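Long-range contacts in putative tetR family transcriptional regulator (Streptomyces coelicolor A3, PDB 2Q24), which probably binds DNA as a dimeric transcriptional regulator of the TetR family: residues 25-29 with 103-107; 59-63 with 110-114; 63-67 with 120-125; 90-95 with 179-183. One frame throughout, in Å; residues are numbered along the deposited sequence.

Contact 1 (25-29 with 103-107); sequences VRVFS and AKLGM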
loop_
_atom_site.group_PDB
_atom_site.type_symbol
_atom_site.label_atom_id
_atom_site.label_comp_id
_atom_site.label_asym_id
_atom_site.label_seq_id
_atom_site.Cartn_x
_atom_site.Cartn_y
_atom_site.Cartn_z
ATOM N N VAL B 25 -0.933 3.931 -16.737
ATOM C CA VAL B 25 -0.142 2.730 -16.644
ATOM C C VAL B 25 -0.042 2.048 -18.011
ATOM O O VAL B 25 1.036 1.625 -18.402
ATOM C CB VAL B 25 -0.743 1.749 -15.616
ATOM C CG1 VAL B 25 -0.113 0.340 -15.742
ATOM C CG2 VAL B 25 -0.599 2.316 -14.185
ATOM N N ARG B 26 -1.172 1.937 -18.715
ATOM C CA ARG B 26 -1.241 1.266 -20.011
ATOM C C ARG B 26 -0.292 1.976 -20.992
ATOM O O ARG B 26 0.568 1.352 -21.623
ATOM C CB ARG B 26 -2.705 1.309 -20.486
ATOM C CG ARG B 26 -3.114 0.484 -21.711
ATOM C CD ARG B 26 -4.614 0.765 -22.041
ATOM N NE ARG B 26 -5.385 1.077 -20.812
ATOM C CZ ARG B 26 -6.504 1.811 -20.752
ATOM N NH1 ARG B 26 -7.052 2.334 -21.849
ATOM N NH2 ARG B 26 -7.092 2.017 -19.573
ATOM N N VAL B 27 -0.424 3.290 -21.084
ATOM C CA VAL B 27 0.334 4.062 -22.073
ATOM C C VAL B 27 1.830 4.170 -21.708
ATOM O O VAL B 27 2.698 4.052 -22.571
ATOM C CB VAL B 27 -0.298 5.472 -22.320
ATOM C CG1 VAL B 27 0.517 6.271 -23.354
ATOM C CG2 VAL B 27 -1.744 5.350 -22.820
ATOM N N PHE B 28 2.141 4.413 -20.438
ATOM C CA PHE B 28 3.546 4.468 -20.039
ATOM C C PHE B 28 4.209 3.097 -20.160
ATOM O O PHE B 28 5.377 3.018 -20.533
ATOM C CB PHE B 28 3.725 5.029 -18.625
ATOM C CG PHE B 28 3.604 6.529 -18.549
ATOM C CD1 PHE B 28 4.446 7.359 -19.297
ATOM C CD2 PHE B 28 2.641 7.112 -17.736
ATOM C CE1 PHE B 28 4.318 8.742 -19.236
ATOM C CE2 PHE B 28 2.517 8.507 -17.663
ATOM C CZ PHE B 28 3.355 9.309 -18.409
ATOM N N SER B 29 3.483 2.012 -19.866
ATOM C CA SER B 29 4.119 0.710 -20.001
ATOM C C SER B 29 4.389 0.327 -21.462
ATOM O O SER B 29 5.342 -0.394 -21.725
ATOM C CB SER B 29 3.417 -0.400 -19.216
ATOM O OG SER B 29 2.125 -0.623 -19.714
ATOM N N ALA B 103 3.851 -4.509 -16.334
ATOM C CA ALA B 103 3.682 -3.046 -16.405
ATOM C C ALA B 103 4.874 -2.285 -15.806
ATOM O O ALA B 103 5.422 -1.342 -16.445
ATOM C CB ALA B 103 2.367 -2.626 -15.771
ATOM N N LYS B 104 5.327 -2.729 -14.632
ATOM C CA LYS B 104 6.512 -2.165 -13.967
ATOM C C LYS B 104 7.706 -2.199 -14.918
ATOM O O LYS B 104 8.416 -1.188 -15.105
ATOM C CB LYS B 104 6.835 -2.973 -12.708
ATOM C CG LYS B 104 7.913 -2.341 -11.832
ATOM C CD LYS B 104 8.171 -3.195 -10.626
ATOM C CE LYS B 104 9.150 -2.537 -9.687
ATOM N NZ LYS B 104 10.502 -2.533 -10.263
ATOM N N LEU B 105 7.922 -3.359 -15.547
ATOM C CA LEU B 105 9.077 -3.506 -16.459
ATOM C C LEU B 105 8.910 -2.593 -17.650
ATOM O O LEU B 105 9.869 -1.973 -18.094
ATOM C CB LEU B 105 9.236 -4.973 -16.900
ATOM C CG LEU B 105 10.462 -5.335 -17.755
ATOM C CD1 LEU B 105 11.672 -5.610 -16.829
ATOM C CD2 LEU B 105 10.082 -6.582 -18.499
ATOM N N GLY B 106 7.692 -2.510 -18.186
ATOM C CA GLY B 106 7.407 -1.629 -19.315
ATOM C C GLY B 106 7.545 -0.147 -19.005
ATOM O O GLY B 106 7.915 0.642 -19.880
HETATM N N MSE B 107 7.258 0.234 -17.761
HETATM C CA MSE B 107 7.359 1.629 -17.304
HETATM C C MSE B 107 8.758 2.014 -16.839
HETATM O O MSE B 107 8.924 3.049 -16.217
HETATM C CB MSE B 107 6.400 1.863 -16.138
HETATM C CG MSE B 107 4.958 1.924 -16.534
HETATM SE SE MSE B 107 3.860 2.156 -14.914
HETATM C CE MSE B 107 4.208 4.111 -14.611
#
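Small side chains and one long flexible one let helix 17-31 lie directly against the end of helix 86-106. Gly106 makes the closest backbone approach, with its CA 4.1 Å from CA of Ser29 and 3.4 Å from Ser29 O in a CA-H...O contact; a beta carbon here would run into that oxygen. Ser29 adopts the p rotamer, which folds OG back over its own helix, 2.8 Å from Val25 O and 3.2 Å from Arg26 O. The hydroxyl is thus supplied with acceptors in its own helix, while CB rests 3.5 Å from Ala103 O. Val25, with chi1 in t, sets CG1 3.9 Å from CB of Ala103, whose single methyl leaves room for it. Met107 is selenomethionine in this crystal. Its m, t, p chain reaches from the end of helix 86-106 to helix 17-31, passing CG 3.6 Å from Ser29 N and 3.9 Å from Phe28 CB, and placing SE 4.4 Å from Val25 CG1. Phe28 offers this partner only the start of its side chain; in the m rotamer the ring leads away, toward Ile40 and Ile62. Such packing of the first helix of the predicted DNA-binding domain on a helix of the C-terminal domain is characteristic of the all-helical TetR fold.

Contact 2 (59-63 with 110-114); sequences EALIE and ALRAV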
loop_
_atom_site.group_PDB
_atom_site.type_symbol
_atom_site.label_atom_id
_atom_site.label_comp_id
_atom_site.label_asym_id
_atom_site.label_seq_id
_atom_site.Cartn_x
_atom_site.Cartn_y
_atom_site.Cartn_z
ATOM N N GLU B 59 6.018 13.548 -14.149
ATOM C CA GLU B 59 6.490 12.630 -13.104
ATOM C C GLU B 59 5.477 12.406 -11.971
ATOM O O GLU B 59 5.437 11.325 -11.374
ATOM C CB GLU B 59 7.904 12.947 -12.574
ATOM C CG GLU B 59 8.495 14.297 -12.785
ATOM C CD GLU B 59 8.567 14.746 -14.238
ATOM O OE1 GLU B 59 9.388 14.231 -15.030
ATOM O OE2 GLU B 59 7.790 15.647 -14.570
ATOM N N ALA B 60 4.652 13.409 -11.690
ATOM C CA ALA B 60 3.611 13.225 -10.681
ATOM C C ALA B 60 2.561 12.216 -11.201
ATOM O O ALA B 60 2.060 11.372 -10.446
ATOM C CB ALA B 60 2.993 14.513 -10.344
ATOM N N LEU B 61 2.245 12.317 -12.488
ATOM C CA LEU B 61 1.337 11.341 -13.150
ATOM C C LEU B 61 1.899 9.934 -13.114
ATOM O O LEU B 61 1.205 8.993 -12.735
ATOM C CB LEU B 61 0.991 11.770 -14.600
ATOM C CG LEU B 61 -0.028 10.873 -15.306
ATOM C CD1 LEU B 61 -1.349 10.834 -14.504
ATOM C CD2 LEU B 61 -0.267 11.310 -16.779
ATOM N N ILE B 62 3.161 9.773 -13.501
ATOM C CA ILE B 62 3.810 8.450 -13.479
ATOM C C ILE B 62 3.806 7.872 -12.071
ATOM O O ILE B 62 3.401 6.729 -11.873
ATOM C CB ILE B 62 5.281 8.578 -13.953
ATOM C CG1 ILE B 62 5.300 8.939 -15.448
ATOM C CG2 ILE B 62 6.063 7.266 -13.716
ATOM C CD1 ILE B 62 6.616 9.595 -15.893
ATOM N N GLU B 63 4.239 8.665 -11.091
ATOM C CA GLU B 63 4.248 8.174 -9.684
ATOM C C GLU B 63 2.872 7.746 -9.200
ATOM O O GLU B 63 2.702 6.637 -8.656
ATOM C CB GLU B 63 4.838 9.222 -8.725
ATOM C CG GLU B 63 4.676 8.756 -7.291
ATOM C CD GLU B 63 5.346 9.612 -6.275
ATOM O OE1 GLU B 63 6.275 10.362 -6.622
ATOM O OE2 GLU B 63 4.890 9.540 -5.111
ATOM N N ALA B 110 10.021 5.513 -17.533
ATOM C CA ALA B 110 9.172 6.524 -16.903
ATOM C C ALA B 110 9.457 6.580 -15.407
ATOM O O ALA B 110 9.583 7.669 -14.839
ATOM C CB ALA B 110 7.679 6.251 -17.181
ATOM N N LEU B 111 9.567 5.401 -14.771
ATOM C CA LEU B 111 9.890 5.312 -13.348
ATOM C C LEU B 111 11.271 5.910 -13.044
ATOM O O LEU B 111 11.444 6.614 -12.060
ATOM C CB LEU B 111 9.778 3.866 -12.856
ATOM C CG LEU B 111 8.333 3.318 -12.827
ATOM C CD1 LEU B 111 8.316 1.758 -12.710
ATOM C CD2 LEU B 111 7.438 3.957 -11.707
ATOM N N ARG B 112 12.240 5.624 -13.906
ATOM C CA ARG B 112 13.576 6.267 -13.857
ATOM C C ARG B 112 13.504 7.799 -13.823
ATOM O O ARG B 112 14.247 8.441 -13.078
ATOM C CB ARG B 112 14.371 5.865 -15.084
ATOM C CG ARG B 112 15.809 5.435 -14.811
ATOM C CD ARG B 112 15.851 3.912 -14.536
ATOM N NE ARG B 112 15.453 3.053 -15.674
ATOM C CZ ARG B 112 15.651 3.321 -16.973
ATOM N NH1 ARG B 112 16.251 4.446 -17.364
ATOM N NH2 ARG B 112 15.241 2.454 -17.894
ATOM N N ALA B 113 12.606 8.375 -14.621
ATOM C CA ALA B 113 12.483 9.832 -14.763
ATOM C C ALA B 113 11.866 10.469 -13.511
ATOM O O ALA B 113 12.155 11.627 -13.173
ATOM C CB ALA B 113 11.667 10.172 -15.991
ATOM N N VAL B 114 11.027 9.706 -12.813
ATOM C CA VAL B 114 10.537 10.160 -11.525
ATOM C C VAL B 114 11.716 10.256 -10.521
ATOM O O VAL B 114 11.840 11.266 -9.806
ATOM C CB VAL B 114 9.448 9.230 -10.958
ATOM C CG1 VAL B 114 8.995 9.714 -9.595
ATOM C CG2 VAL B 114 8.259 9.155 -11.905
#
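Helices 58-75 and 108-116 cross steeply here, the axes of their short segments 9.0 Å apart at closest approach and at 119° between N-to-C directions. Glu59 comes first: its CA is 5.0 Å from CA of Val114, and its O and CB lie 3.6 and 3.9 Å from Val114 CG2, so the backbone and CB of Glu59 pack on the valine, while the carboxylate stays at the margin, OE1 4.2 Å from Ala113 O. Ile62 is the central side chain of the contact. Its branched side chain reaches several partners at once, with CG2 3.4 Å from Val114 CG2 and 4.1 Å from Leu111 CD2, while CD1 touches CB of Ala110 at 3.7 Å; the short alanine admits the tip of the isoleucine. Glu63 closes the segment, its OE1 4.1 Å from Val114 CG1 and its OE2 in a salt bridge with Arg67 of the same helix. The contact is therefore apolar at its centre with carboxylates at its border, so it depends on shape and exclusion of water rather than on polar pairing across the helices.

Contact 3 (63-67 with 120-125); sequences EAAYR and DPYGDS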
loop_
_atom_site.group_PDB
_atom_site.type_symbol
_atom_site.label_atom_id
_atom_site.label_comp_id
_atom_site.label_asym_id
_atom_site.label_seq_id
_atom_site.Cartn_x
_atom_site.Cartn_y
_atom_site.Cartn_z
ATOM N N GLU B 63 4.239 8.665 -11.091
ATOM C CA GLU B 63 4.248 8.174 -9.684
ATOM C C GLU B 63 2.872 7.746 -9.200
ATOM O O GLU B 63 2.702 6.637 -8.656
ATOM C CB GLU B 63 4.838 9.222 -8.725
ATOM C CG GLU B 63 4.676 8.756 -7.291
ATOM C CD GLU B 63 5.346 9.612 -6.275
ATOM O OE1 GLU B 63 6.275 10.362 -6.622
ATOM O OE2 GLU B 63 4.890 9.540 -5.111
ATOM N N ALA B 64 1.877 8.619 -9.367
ATOM C CA ALA B 64 0.480 8.284 -8.989
ATOM C C ALA B 64 -0.065 7.021 -9.685
ATOM O O ALA B 64 -0.724 6.175 -9.056
ATOM C CB ALA B 64 -0.438 9.470 -9.276
ATOM N N ALA B 65 0.231 6.884 -10.979
ATOM C CA ALA B 65 -0.176 5.703 -11.769
ATOM C C ALA B 65 0.430 4.426 -11.210
ATOM O O ALA B 65 -0.305 3.424 -10.994
ATOM C CB ALA B 65 0.217 5.840 -13.215
ATOM N N TYR B 66 1.747 4.464 -10.956
ATOM C CA TYR B 66 2.419 3.314 -10.342
ATOM C C TYR B 66 1.803 2.983 -8.962
ATOM O O TYR B 66 1.512 1.814 -8.686
ATOM C CB TYR B 66 3.951 3.531 -10.240
ATOM C CG TYR B 66 4.651 2.332 -9.597
ATOM C CD1 TYR B 66 4.931 1.148 -10.338
ATOM C CD2 TYR B 66 5.033 2.377 -8.256
ATOM C CE1 TYR B 66 5.567 0.068 -9.721
ATOM C CE2 TYR B 66 5.670 1.314 -7.658
ATOM C CZ TYR B 66 5.910 0.170 -8.387
ATOM O OH TYR B 66 6.522 -0.884 -7.753
ATOM N N ARG B 67 1.622 3.986 -8.106
ATOM C CA ARG B 67 1.102 3.745 -6.765
ATOM C C ARG B 67 -0.301 3.205 -6.806
ATOM O O ARG B 67 -0.692 2.362 -5.983
ATOM C CB ARG B 67 1.121 5.057 -5.973
ATOM C CG ARG B 67 2.529 5.469 -5.596
ATOM C CD ARG B 67 2.576 6.834 -4.879
ATOM N NE ARG B 67 1.873 6.815 -3.594
ATOM C CZ ARG B 67 1.869 7.810 -2.728
ATOM N NH1 ARG B 67 2.522 8.940 -3.026
ATOM N NH2 ARG B 67 1.202 7.690 -1.580
ATOM N N ASP B 120 10.106 9.511 -5.640
ATOM C CA ASP B 120 10.270 8.084 -5.300
ATOM C C ASP B 120 8.968 7.376 -5.498
ATOM O O ASP B 120 8.089 7.438 -4.629
ATOM C CB ASP B 120 10.800 7.875 -3.863
ATOM C CG ASP B 120 10.656 6.398 -3.389
ATOM O OD1 ASP B 120 10.846 5.464 -4.207
ATOM O OD2 ASP B 120 10.344 6.190 -2.206
ATOM N N PRO B 121 8.812 6.721 -6.664
ATOM C CA PRO B 121 7.548 6.078 -6.974
ATOM C C PRO B 121 7.273 4.869 -6.068
ATOM O O PRO B 121 6.119 4.528 -5.888
ATOM C CB PRO B 121 7.714 5.612 -8.428
ATOM C CG PRO B 121 9.159 5.682 -8.716
ATOM C CD PRO B 121 9.817 6.569 -7.733
ATOM N N TYR B 122 8.321 4.281 -5.494
ATOM C CA TYR B 122 8.231 2.894 -4.970
ATOM C C TYR B 122 7.770 2.851 -3.552
ATOM O O TYR B 122 6.999 1.957 -3.188
ATOM C CB TYR B 122 9.594 2.179 -5.057
ATOM C CG TYR B 122 10.098 2.126 -6.475
ATOM C CD1 TYR B 122 9.404 1.398 -7.441
ATOM C CD2 TYR B 122 11.217 2.856 -6.851
ATOM C CE1 TYR B 122 9.837 1.346 -8.768
ATOM C CE2 TYR B 122 11.665 2.828 -8.196
ATOM C CZ TYR B 122 10.955 2.065 -9.127
ATOM O OH TYR B 122 11.361 2.008 -10.436
ATOM N N GLY B 123 8.266 3.772 -2.733
ATOM C CA GLY B 123 7.829 3.833 -1.332
ATOM C C GLY B 123 7.924 2.444 -0.698
ATOM O O GLY B 123 8.964 1.772 -0.801
ATOM N N ASP B 124 6.837 2.045 -0.022
ATOM C CA ASP B 124 6.762 0.745 0.671
ATOM C C ASP B 124 6.070 -0.286 -0.207
ATOM O O ASP B 124 5.478 -1.232 0.316
ATOM C CB ASP B 124 6.036 0.916 2.031
ATOM C CG ASP B 124 7.031 1.385 3.174
ATOM O OD1 ASP B 124 7.305 0.626 4.122
ATOM O OD2 ASP B 124 7.580 2.465 3.082
ATOM N N SER B 125 6.054 -0.071 -1.535
ATOM C CA SER B 125 5.335 -1.049 -2.440
ATOM C C SER B 125 5.723 -2.527 -2.233
ATOM O O SER B 125 4.846 -3.398 -2.208
ATOM C CB SER B 125 5.469 -0.703 -3.949
ATOM O OG SER B 125 5.064 0.621 -4.148
HETATM O O HOH W 1 8.265 10.999 -4.254
#
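Asp120 opens the loop and organises it. Its OD1 accepts from Tyr122 N at 3.1 Å, an Asx turn, and its OD2 from Gly123 N at 3.2 Å, while a water bridges its backbone N (2.7 Å) to Glu63 OE1 (3.2 Å). Pro121, a rigid and compact residue, lays its CA 3.9 Å from Glu63 CG. Its O meets the edge of the Tyr66 ring, 3.4 Å from CD2, and accepts a hydrogen bond from Arg67 of the second subunit. Tyr122 then directs its ring edge at the face of Tyr66 in an offset edge-to-face pair, centroids 5.4 Å apart and planes at 81°; the Tyr66 hydroxyl is hydrogen-bonded to Tyr100. Gly123 takes phi 50° and psi -132°, easily reached without a side chain, as the type II' turn from Tyr122 to Ser125 requires. Asp124, at the N-cap position, spends its carboxylate on Arg17 and Asn68 of the second subunit. Ser125 finishes the turn: its N and OG both bond Tyr122 O, at 2.8 and 2.5 Å, and OG also lies 3.6 Å from Tyr66 CE2. The loop, joining helices 108-116 and 125-142, thus drapes over helix 58-75, with Leu111 of helix 108-116 and Lys104 of helix 86-106 beside the two tyrosines and the partner subunit against its turn.

Contact 4 (90-95 with 179-183); sequences LRAWTR and LDLVL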
loop_
_atom_site.group_PDB
_atom_site.type_symbol
_atom_site.label_atom_id
_atom_site.label_comp_id
_atom_site.label_asym_id
_atom_site.label_seq_id
_atom_site.Cartn_x
_atom_site.Cartn_y
_atom_site.Cartn_z
ATOM N N LEU B 90 -5.165 -17.227 -4.275
ATOM C CA LEU B 90 -3.734 -17.077 -4.531
ATOM C C LEU B 90 -3.394 -17.172 -6.035
ATOM O O LEU B 90 -2.781 -16.258 -6.579
ATOM C CB LEU B 90 -2.954 -18.112 -3.666
ATOM C CG LEU B 90 -1.452 -18.172 -3.926
ATOM C CD1 LEU B 90 -0.796 -16.772 -3.535
ATOM C CD2 LEU B 90 -0.972 -19.351 -3.027
ATOM N N ARG B 91 -3.880 -18.208 -6.722
ATOM C CA ARG B 91 -3.626 -18.379 -8.151
ATOM C C ARG B 91 -4.096 -17.170 -8.976
ATOM O O ARG B 91 -3.363 -16.663 -9.805
ATOM C CB ARG B 91 -4.301 -19.684 -8.649
ATOM C CG ARG B 91 -4.334 -19.887 -10.182
ATOM C CD ARG B 91 -4.822 -21.291 -10.582
ATOM N NE ARG B 91 -4.246 -22.372 -9.751
ATOM C CZ ARG B 91 -3.164 -23.118 -10.039
ATOM N NH1 ARG B 91 -2.481 -22.971 -11.164
ATOM N NH2 ARG B 91 -2.774 -24.031 -9.183
ATOM N N ALA B 92 -5.350 -16.730 -8.754
ATOM C CA ALA B 92 -5.873 -15.566 -9.515
ATOM C C ALA B 92 -5.027 -14.349 -9.247
ATOM O O ALA B 92 -4.662 -13.588 -10.165
ATOM C CB ALA B 92 -7.341 -15.302 -9.192
ATOM N N TRP B 93 -4.664 -14.151 -7.987
ATOM C CA TRP B 93 -3.852 -12.982 -7.646
ATOM C C TRP B 93 -2.446 -13.017 -8.248
ATOM O O TRP B 93 -1.908 -12.000 -8.652
ATOM C CB TRP B 93 -3.774 -12.857 -6.113
ATOM C CG TRP B 93 -3.083 -11.572 -5.641
ATOM C CD1 TRP B 93 -3.677 -10.357 -5.351
ATOM C CD2 TRP B 93 -1.692 -11.416 -5.415
ATOM N NE1 TRP B 93 -2.705 -9.446 -4.946
ATOM C CE2 TRP B 93 -1.475 -10.068 -4.987
ATOM C CE3 TRP B 93 -0.585 -12.283 -5.549
ATOM C CZ2 TRP B 93 -0.207 -9.594 -4.640
ATOM C CZ3 TRP B 93 0.712 -11.795 -5.203
ATOM C CH2 TRP B 93 0.881 -10.454 -4.785
ATOM N N THR B 94 -1.820 -14.170 -8.303
ATOM C CA THR B 94 -0.515 -14.261 -8.911
ATOM C C THR B 94 -0.514 -13.832 -10.390
ATOM O O THR B 94 0.424 -13.294 -10.854
ATOM C CB THR B 94 0.135 -15.652 -8.746
ATOM O OG1 THR B 94 -0.570 -16.623 -9.480
ATOM C CG2 THR B 94 0.278 -16.025 -7.318
ATOM N N ARG B 95 -1.593 -14.095 -11.108
ATOM C CA ARG B 95 -1.731 -13.559 -12.473
ATOM C C ARG B 95 -1.772 -12.021 -12.444
ATOM O O ARG B 95 -1.135 -11.359 -13.274
ATOM C CB ARG B 95 -2.950 -14.182 -13.206
ATOM C CG ARG B 95 -2.777 -15.640 -13.554
ATOM C CD ARG B 95 -3.908 -16.253 -14.494
ATOM N NE ARG B 95 -4.205 -15.340 -15.580
ATOM C CZ ARG B 95 -3.653 -15.381 -16.797
ATOM N NH1 ARG B 95 -2.783 -16.337 -17.123
ATOM N NH2 ARG B 95 -4.000 -14.460 -17.694
ATOM N N LEU B 179 3.709 -20.102 -13.658
ATOM C CA LEU B 179 2.833 -19.916 -12.509
ATOM C C LEU B 179 2.304 -21.262 -12.011
ATOM O O LEU B 179 2.310 -21.509 -10.804
ATOM C CB LEU B 179 1.649 -18.952 -12.791
ATOM C CG LEU B 179 2.028 -17.448 -12.847
ATOM C CD1 LEU B 179 0.797 -16.609 -13.235
ATOM C CD2 LEU B 179 2.606 -16.944 -11.505
ATOM N N ASP B 180 1.902 -22.131 -12.931
ATOM C CA ASP B 180 1.357 -23.443 -12.552
ATOM C C ASP B 180 2.429 -24.254 -11.799
ATOM O O ASP B 180 2.132 -24.910 -10.794
ATOM C CB ASP B 180 0.895 -24.192 -13.794
ATOM C CG ASP B 180 -0.441 -23.644 -14.341
ATOM O OD1 ASP B 180 -1.098 -22.828 -13.651
ATOM O OD2 ASP B 180 -0.816 -23.980 -15.482
ATOM N N LEU B 181 3.657 -24.186 -12.285
ATOM C CA LEU B 181 4.766 -24.952 -11.719
ATOM C C LEU B 181 5.033 -24.468 -10.310
ATOM O O LEU B 181 5.194 -25.277 -9.382
ATOM C CB LEU B 181 6.032 -24.810 -12.565
ATOM C CG LEU B 181 7.296 -25.472 -12.058
ATOM C CD1 LEU B 181 7.149 -27.002 -11.912
ATOM C CD2 LEU B 181 8.401 -25.149 -13.040
ATOM N N VAL B 182 5.061 -23.149 -10.143
ATOM C CA VAL B 182 5.329 -22.550 -8.788
ATOM C C VAL B 182 4.205 -22.896 -7.812
ATOM O O VAL B 182 4.471 -23.316 -6.687
ATOM C CB VAL B 182 5.511 -21.015 -8.892
ATOM C CG1 VAL B 182 5.429 -20.370 -7.519
ATOM C CG2 VAL B 182 6.872 -20.728 -9.541
ATOM N N LEU B 183 2.951 -22.771 -8.259
ATOM C CA LEU B 183 1.815 -23.138 -7.402
ATOM C C LEU B 183 1.814 -24.620 -7.076
ATOM O O LEU B 183 1.482 -24.997 -5.942
ATOM C CB LEU B 183 0.463 -22.680 -7.983
ATOM C CG LEU B 183 0.434 -21.125 -8.076
ATOM C CD1 LEU B 183 -0.689 -20.724 -8.986
ATOM C CD2 LEU B 183 0.299 -20.478 -6.728
HETATM O O HOH W 2 -0.896 -25.500 -10.824
#
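Leu183 slides its CD1 under one face of the Arg91 guanidinium, 3.6 Å from Arg91 CZ, so that the flat cation roofs a buried methyl while its edge stays open to charge. At that edge Arg91 NH1 forms a salt bridge with Asp180 OD1 at 2.8 Å, and a water spans the remaining gap, taking a hydrogen bond from Arg91 NH2 (2.9 Å) and giving one to Asp180 O (3.1 Å). The long arginine suits this partly exposed place because it can reach over the hydrophobic layer to the acid. Beneath it the leucines pack against helix 86-106: Leu183 CD2 lies 4.0 Å from Leu90 CG, and Leu179 places CD2 3.8 Å from Thr94 OG1 and CD1 3.7 Å from Arg95 CG. Thr94 can sit in this apolar layer since its p rotamer lets OG1 donate to Arg91 O, 2.8 Å away in its own helix. Arg95 turns its charge to Glu176, one turn before Leu179. Leu159 and Met155 of helix 152-165 extend the leucine layer. The axes of the two short segments pass 11.0 Å apart at closest approach, their N-to-C directions at 140°, roughly antiparallel, as expected of packed helices in the all-helical C-terminal domain of a TetR-family regulator.

Contacts 1, 2 and 3 form one continuous junction between the probable N-terminal DNA-binding part and the C-terminal part, their centres 9 to 13 Å apart. Ile62 of contact 2 joins it to contact 1, with CG1 3.6 Å from Phe28 CZ and CG2 3.8 Å from Met107 CE. Contact 3 shares Glu63 with contact 2, and Leu111 CD2 packs 3.7 Å from Pro121 CB. Contact 1 meets contact 3 where Val25 CG2 lies 3.4 Å from Ala65 O. Contact 4 stands apart, its centre about 22 Å from that of contact 1, although helix 86-106 runs through both. The predicted helix-turn-helix, residues 36-55, neighbours the junction: Phe28 touches Ile40.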